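Local coordinates for protein leucine aminopeptidase 2, chloroplastic (Streptomyces sp. BC16019, PDB 5LHJ) that acts in bottromycin maturation as a manganese-binding metalloaminopeptidase of the M17 family, presumably removing N-terminal amino acids from peptides, at residues R108-D113 with A155-A160. Sequence-based numbering, arbitrary orientation.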
ATOM      1  N   ARG A 108     -49.737  18.848   2.495  1.00 32.31           N
ATOM      2  CA  ARG A 108     -49.476  20.023   3.319  1.00 34.19           C
ATOM      3  C   ARG A 108     -49.547  19.704   4.799  1.00 32.39           C
ATOM      4  O   ARG A 108     -48.829  20.324   5.592  1.00 32.01           O
ATOM      5  CB  ARG A 108     -50.477  21.146   3.023  1.00 37.84           C
ATOM      6  CG  ARG A 108     -50.491  21.661   1.595  1.00 41.74           C
ATOM      7  CD  ARG A 108     -51.451  22.841   1.495  1.00 46.03           C
ATOM      8  NE  ARG A 108     -51.610  23.338   0.128  1.00 50.55           N
ATOM      9  CZ  ARG A 108     -52.428  24.330  -0.235  1.00 53.81           C
ATOM     10  NH1 ARG A 108     -53.191  24.959   0.664  1.00 54.97           N
ATOM     11  NH2 ARG A 108     -52.485  24.696  -1.518  1.00 55.92           N
ATOM     12  N   THR A 109     -50.428  18.777   5.180  1.00 30.45           N
ATOM     13  CA  THR A 109     -50.663  18.464   6.598  1.00 29.93           C
ATOM     14  C   THR A 109     -50.688  16.952   6.848  1.00 27.83           C
ATOM     15  O   THR A 109     -51.302  16.208   6.079  1.00 26.92           O
ATOM     16  CB  THR A 109     -51.991  19.086   7.075  1.00 31.11           C
ATOM     17  OG1 THR A 109     -53.055  18.604   6.250  1.00 33.91           O
ATOM     18  CG2 THR A 109     -51.948  20.604   6.947  1.00 32.08           C
ATOM     19  N   LEU A 110     -50.005  16.519   7.916  1.00 26.28           N
ATOM     20  CA  LEU A 110     -49.912  15.113   8.309  1.00 25.10           C
ATOM     21  C   LEU A 110     -50.286  14.955   9.780  1.00 24.67           C
ATOM     22  O   LEU A 110     -49.746  15.659  10.628  1.00 25.37           O
ATOM     23  CB  LEU A 110     -48.480  14.593   8.089  1.00 24.87           C
ATOM     24  CG  LEU A 110     -48.116  13.236   8.699  1.00 24.65           C
ATOM     25  CD1 LEU A 110     -48.931  12.118   8.068  1.00 24.52           C
ATOM     26  CD2 LEU A 110     -46.619  12.997   8.543  1.00 24.94           C
ATOM     27  N   ARG A 111     -51.216  14.052  10.078  1.00 23.85           N
ATOM     28  CA  ARG A 111     -51.547  13.707  11.460  1.00 23.94           C
ATOM     29  C   ARG A 111     -51.079  12.280  11.719  1.00 23.24           C
ATOM     30  O   ARG A 111     -51.518  11.358  11.034  1.00 22.75           O
ATOM     31  CB  ARG A 111     -53.053  13.816  11.738  1.00 24.89           C
ATOM     32  CG  ARG A 111     -53.362  13.742  13.227  1.00 25.39           C
ATOM     33  CD  ARG A 111     -54.845  13.797  13.534  1.00 26.57           C
ATOM     34  NE  ARG A 111     -55.517  12.517  13.283  1.00 26.74           N
ATOM     35  CZ  ARG A 111     -56.572  12.326  12.489  1.00 27.93           C
ATOM     36  NH1 ARG A 111     -57.156  13.326  11.820  1.00 29.13           N
ATOM     37  NH2 ARG A 111     -57.078  11.103  12.369  1.00 27.98           N
ATOM     38  N   LEU A 112     -50.172  12.119  12.683  1.00 22.44           N
ATOM     39  CA  LEU A 112     -49.713  10.809  13.121  1.00 22.68           C
ATOM     40  C   LEU A 112     -50.589  10.331  14.274  1.00 22.52           C
ATOM     41  O   LEU A 112     -50.596  10.952  15.347  1.00 22.32           O
ATOM     42  CB  LEU A 112     -48.253  10.890  13.599  1.00 23.21           C
ATOM     43  CG  LEU A 112     -47.289  11.502  12.580  1.00 23.80           C
ATOM     44  CD1 LEU A 112     -45.919  11.707  13.202  1.00 25.09           C
ATOM     45  CD2 LEU A 112     -47.213  10.638  11.343  1.00 24.42           C
ATOM     46  N   ASP A 113     -51.326   9.245  14.048  1.00 22.35           N
ATOM     47  CA  ASP A 113     -52.093   8.587  15.109  1.00 23.10           C
ATOM     48  C   ASP A 113     -51.344   7.408  15.737  1.00 22.82           C
ATOM     49  O   ASP A 113     -51.921   6.677  16.538  1.00 23.18           O
ATOM     50  CB  ASP A 113     -53.453   8.112  14.567  1.00 23.81           C
ATOM     51  CG  ASP A 113     -54.395   9.264  14.217  1.00 24.92           C
ATOM     52  OD1 ASP A 113     -54.044  10.449  14.402  1.00 26.24           O
ATOM     53  OD2 ASP A 113     -55.517   8.985  13.746  1.00 25.87           O
ATOM     54  N   ALA A 155     -46.505  21.739   5.735  1.00 48.23           N
ATOM     55  CA  ALA A 155     -46.573  22.861   6.678  1.00 48.48           C
ATOM     56  C   ALA A 155     -46.800  22.446   8.145  1.00 48.12           C
ATOM     57  O   ALA A 155     -46.314  23.128   9.048  1.00 49.17           O
ATOM     58  CB  ALA A 155     -47.665  23.833   6.237  1.00 48.78           C
ATOM     59  N   GLU A 156     -47.534  21.352   8.382  1.00 46.94           N
ATOM     60  CA  GLU A 156     -47.865  20.896   9.736  1.00 45.85           C
ATOM     61  C   GLU A 156     -47.767  19.373   9.890  1.00 41.88           C
ATOM     62  O   GLU A 156     -48.354  18.628   9.101  1.00 39.61           O
ATOM     63  CB  GLU A 156     -49.289  21.314  10.100  1.00 49.55           C
ATOM     64  CG  GLU A 156     -49.515  22.815  10.209  1.00 52.98           C
ATOM     65  CD  GLU A 156     -50.926  23.170  10.658  1.00 56.69           C
ATOM     66  OE1 GLU A 156     -51.812  22.282  10.691  1.00 58.77           O
ATOM     67  OE2 GLU A 156     -51.155  24.357  10.983  1.00 61.57           O
ATOM     68  N   VAL A 157     -47.022  18.935  10.907  1.00 37.97           N
ATOM     69  CA  VAL A 157     -47.092  17.568  11.419  1.00 34.91           C
ATOM     70  C   VAL A 157     -47.709  17.620  12.813  1.00 32.70           C
ATOM     71  O   VAL A 157     -47.244  18.367  13.673  1.00 31.75           O
ATOM     72  CB  VAL A 157     -45.716  16.894  11.479  1.00 34.92           C
ATOM     73  CG1 VAL A 157     -45.819  15.494  12.089  1.00 34.70           C
ATOM     74  CG2 VAL A 157     -45.109  16.839  10.083  1.00 35.50           C
ATOM     75  N   ILE A 158     -48.755  16.825  13.012  1.00 30.33           N
ATOM     76  CA  ILE A 158     -49.532  16.801  14.241  1.00 29.55           C
ATOM     77  C   ILE A 158     -49.416  15.410  14.843  1.00 27.64           C
ATOM     78  O   ILE A 158     -49.571  14.422  14.128  1.00 26.87           O
ATOM     79  CB  ILE A 158     -51.013  17.127  13.941  1.00 31.48           C
ATOM     80  CG1 ILE A 158     -51.127  18.544  13.370  1.00 32.80           C
ATOM     81  CG2 ILE A 158     -51.881  16.920  15.177  1.00 31.78           C
ATOM     82  CD1 ILE A 158     -52.530  18.921  12.924  1.00 34.20           C
ATOM     83  N   VAL A 159     -49.130  15.328  16.140  1.00 25.61           N
ATOM     84  CA  VAL A 159     -49.071  14.049  16.838  1.00 25.16           C
ATOM     85  C   VAL A 159     -50.316  13.950  17.716  1.00 25.78           C
ATOM     86  O   VAL A 159     -50.486  14.769  18.630  1.00 25.57           O
ATOM     87  CB  VAL A 159     -47.797  13.921  17.700  1.00 24.68           C
ATOM     88  CG1 VAL A 159     -47.741  12.556  18.388  1.00 24.50           C
ATOM     89  CG2 VAL A 159     -46.552  14.108  16.839  1.00 24.45           C
ATOM     90  N   ALA A 160     -51.177  12.971  17.421  1.00 25.57           N
ATOM     91  CA  ALA A 160     -52.415  12.746  18.182  1.00 25.76           C
ATOM     92  C   ALA A 160     -52.141  11.908  19.432  1.00 25.69           C
ATOM     93  O   ALA A 160     -51.594  10.807  19.347  1.00 25.78           O
ATOM     94  CB  ALA A 160     -53.471  12.078  17.310  1.00 25.74           C
TER
HETATM   95  O   HOH W   1     -49.825   9.604  17.599  1.00 23.24           O
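The carbonyl oxygen of R108 accepts two hydrogen bonds from the start of 155-160: a short one from A155 N (2.7 Å), lying in the carbonyl plane on a lone pair, and a longer one from E156 N (3.2 Å). From there the backbone bonds alternate as a parallel pair requires: L110 N gives to E156 O, I158 N to L110 O, L112 N to I158 O at 2.8 Å, and A160 N to L112 O. The N-to-C directions of the two strands differ by 14°. A water donates to both L112 O and A160 O, closing the far end.

On one face, T109 and E156 run side by side, while CG of R111, anti to its own backbone N (chi1 -168°), rests against I158 CG2 at 4.0 Å. The R111 chain bends at chi3, and its guanidinium takes the D113 carboxylate side-on, NE to OD1 (2.8 Å) and NH2 to OD2, both nearly in plane and on syn lone pairs. D113 OD1 also comes within 3.4 Å of A160 CB. An alanine in place of R111 would probably leave the D113 carboxylate without this charged mate and free to turn, and would take the R111 CG contact from I158 CG2.

On the other face, L112 CD1 packs on V157 CG1 (3.9 Å), and helix 124-139 covers both residues. Strand 109-112 is flanked on its other side by strand 38-43, whereas 156-159 is outermost in this chain's five-stranded sheet; strand 109-112, helix 124-139 and strand 156-159 together form a beta-alpha-beta crossover, consistent with the macro-like N-terminal domain of M17 aminopeptidases.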